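Local coordinates for mbDLG-3 protein (Monosiga brevicollis, PDB 6X1N) that probably binds short peptide ligands, typically C-terminal tails, through this third PDZ domain of a Dlg-like scaffold that also carries SH3 and guanylate kinase regions, at residues F17-L22 with I38-I43. Sequence-based numbering, arbitrary orientation.
Sequences FGFSLL and IFISRI
Ser20 and Arg42 form an antiparallel hydrogen-bonded pair between strands 19-22 and 38-43 of this PDZ domain, the N-to-C directions of the two short strand segments differing by 144°, and Ser20 N donates to Arg42 O at 2.9 Å. Ser41 and Arg42 both face Ser20, a classic beta bulge: Ser20 O accepts a bond from Ser41 N at 2.8 Å, from 39° above the carbonyl plane, and a weak one from Arg42 N. The register has shifted by one residue when Leu22 and Phe39 exchange two backbone bonds, Leu22 N reaching Phe39 O at 2.8 Å. Strand 19-22 and helix 74-82, on which Leu21 packs, correspond, as in other PDZ domains, to the walls of the peptide groove; Phe19 O hydrogen-bonds a glycerol, probably from the crystallisation liquor. On the face shared by Leu22 and Phe39, with Leu22 CG between its backbone N and carbonyl carbon (chi1 68°), the two methyls divide: CD1 lies 3.8 Å from Phe39 CB and CD2 touches Ser41 CB. Tyr100 of helix 97-102 also covers Leu22 and Ser41. An alanine at Leu22 would probably open a gap beside Phe39 CB and Ser41 CB. Ile40 crosses Phe19 at about a right angle, its CD1 3.3 Å from ring atom CD2 of Phe19.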
loop_
_atom_site.group_PDB
_atom_site.type_symbol
_atom_site.label_atom_id
_atom_site.label_comp_id
_atom_site.label_asym_id
_atom_site.label_seq_id
_atom_site.Cartn_x
_atom_site.Cartn_y
_atom_site.Cartn_z
ATOM N N PHE A 17 11.745 3.438 1.547
ATOM C CA PHE A 17 10.850 2.311 1.305
ATOM C C PHE A 17 10.603 2.063 -0.179
ATOM O O PHE A 17 10.262 0.939 -0.557
ATOM C CB PHE A 17 9.530 2.528 2.037
ATOM C CG PHE A 17 9.641 2.397 3.537
ATOM C CD1 PHE A 17 10.007 1.185 4.114
ATOM C CD2 PHE A 17 9.359 3.468 4.367
ATOM C CE1 PHE A 17 10.095 1.051 5.489
ATOM C CE2 PHE A 17 9.441 3.337 5.750
ATOM C CZ PHE A 17 9.811 2.132 6.308
ATOM N N GLY A 18 10.726 3.084 -1.020
ATOM C CA GLY A 18 10.755 2.872 -2.456
ATOM C C GLY A 18 9.430 2.619 -3.142
ATOM O O GLY A 18 9.390 1.907 -4.148
ATOM N N PHE A 19 8.333 3.178 -2.641
ATOM C CA PHE A 19 7.066 3.021 -3.342
ATOM C C PHE A 19 6.170 4.207 -3.059
ATOM O O PHE A 19 6.321 4.900 -2.051
ATOM C CB PHE A 19 6.361 1.704 -2.996
ATOM C CG PHE A 19 5.790 1.648 -1.602
ATOM C CD1 PHE A 19 6.559 1.196 -0.534
ATOM C CD2 PHE A 19 4.467 1.991 -1.368
ATOM C CE1 PHE A 19 6.020 1.120 0.746
ATOM C CE2 PHE A 19 3.918 1.918 -0.091
ATOM C CZ PHE A 19 4.688 1.492 0.967
ATOM N N SER A 20 5.235 4.429 -3.972
ATOM C CA SER A 20 4.186 5.422 -3.819
ATOM C C SER A 20 2.868 4.710 -3.572
ATOM O O SER A 20 2.639 3.616 -4.100
ATOM C CB SER A 20 4.012 6.216 -5.113
ATOM O OG SER A 20 5.240 6.799 -5.534
ATOM N N LEU A 21 1.987 5.327 -2.792
ATOM C CA LEU A 21 0.654 4.773 -2.593
ATOM C C LEU A 21 -0.426 5.783 -2.964
ATOM O O LEU A 21 -0.176 6.986 -3.098
ATOM C CB LEU A 21 0.453 4.204 -1.175
ATOM C CG LEU A 21 0.643 5.114 0.042
ATOM C CD1 LEU A 21 -0.524 6.082 0.252
ATOM C CD2 LEU A 21 0.836 4.284 1.303
ATOM N N LEU A 22 -1.642 5.271 -3.117
ATOM C CA LEU A 22 -2.802 6.103 -3.383
ATOM C C LEU A 22 -3.955 5.631 -2.517
ATOM O O LEU A 22 -3.950 4.523 -1.967
ATOM C CB LEU A 22 -3.204 6.138 -4.869
ATOM C CG LEU A 22 -3.763 4.904 -5.584
ATOM C CD1 LEU A 22 -5.195 4.524 -5.156
ATOM C CD2 LEU A 22 -3.733 5.170 -7.083
ATOM N N ILE A 38 -6.473 1.271 -0.070
ATOM C CA ILE A 38 -5.156 1.857 -0.301
ATOM C C ILE A 38 -4.410 0.970 -1.282
ATOM O O ILE A 38 -4.439 -0.261 -1.158
ATOM C CB ILE A 38 -4.388 1.950 1.028
ATOM C CG1 ILE A 38 -5.146 2.830 2.030
ATOM C CG2 ILE A 38 -2.963 2.461 0.789
ATOM C CD1 ILE A 38 -5.432 4.225 1.512
ATOM N N PHE A 39 -3.731 1.583 -2.255
ATOM C CA PHE A 39 -3.053 0.856 -3.322
ATOM C C PHE A 39 -1.628 1.341 -3.521
ATOM O O PHE A 39 -1.324 2.514 -3.301
ATOM C CB PHE A 39 -3.826 1.001 -4.631
ATOM C CG PHE A 39 -5.038 0.150 -4.662
ATOM C CD1 PHE A 39 -6.164 0.510 -3.955
ATOM C CD2 PHE A 39 -5.032 -1.048 -5.341
ATOM C CE1 PHE A 39 -7.266 -0.312 -3.941
ATOM C CE2 PHE A 39 -6.137 -1.860 -5.339
ATOM C CZ PHE A 39 -7.241 -1.505 -4.637
ATOM N N ILE A 40 -0.761 0.432 -3.951
ATOM C CA ILE A 40 0.567 0.810 -4.420
ATOM C C ILE A 40 0.411 1.416 -5.805
ATOM O O ILE A 40 -0.109 0.762 -6.718
ATOM C CB ILE A 40 1.494 -0.407 -4.467
ATOM C CG1 ILE A 40 1.546 -1.112 -3.109
ATOM C CG2 ILE A 40 2.865 0.009 -4.994
ATOM C CD1 ILE A 40 2.425 -0.503 -2.110
ATOM N N SER A 41 0.846 2.663 -5.966
ATOM C CA SER A 41 0.742 3.354 -7.244
ATOM C C SER A 41 2.056 3.450 -8.012
ATOM O O SER A 41 2.026 3.842 -9.181
ATOM C CB SER A 41 0.156 4.760 -7.045
ATOM O OG SER A 41 0.924 5.481 -6.097
ATOM N N ARG A 42 3.195 3.110 -7.408
ATOM C CA ARG A 42 4.442 3.122 -8.165
ATOM C C ARG A 42 5.497 2.399 -7.354
ATOM O O ARG A 42 5.561 2.556 -6.135
ATOM C CB ARG A 42 4.906 4.569 -8.402
ATOM C CG ARG A 42 5.988 4.736 -9.440
ATOM C CD ARG A 42 5.468 4.568 -10.847
ATOM N NE ARG A 42 6.523 4.948 -11.785
ATOM C CZ ARG A 42 6.510 6.034 -12.556
ATOM N NH1 ARG A 42 5.469 6.854 -12.552
ATOM N NH2 ARG A 42 7.538 6.283 -13.358
ATOM N N ILE A 43 6.339 1.630 -8.040
ATOM C CA ILE A 43 7.551 1.069 -7.448
ATOM C C ILE A 43 8.722 1.912 -7.928
ATOM O O ILE A 43 8.962 2.012 -9.138
ATOM C CB ILE A 43 7.748 -0.398 -7.851
ATOM C CG1 ILE A 43 6.517 -1.228 -7.484
ATOM C CG2 ILE A 43 8.993 -0.957 -7.193
ATOM C CD1 ILE A 43 6.160 -1.213 -5.995
#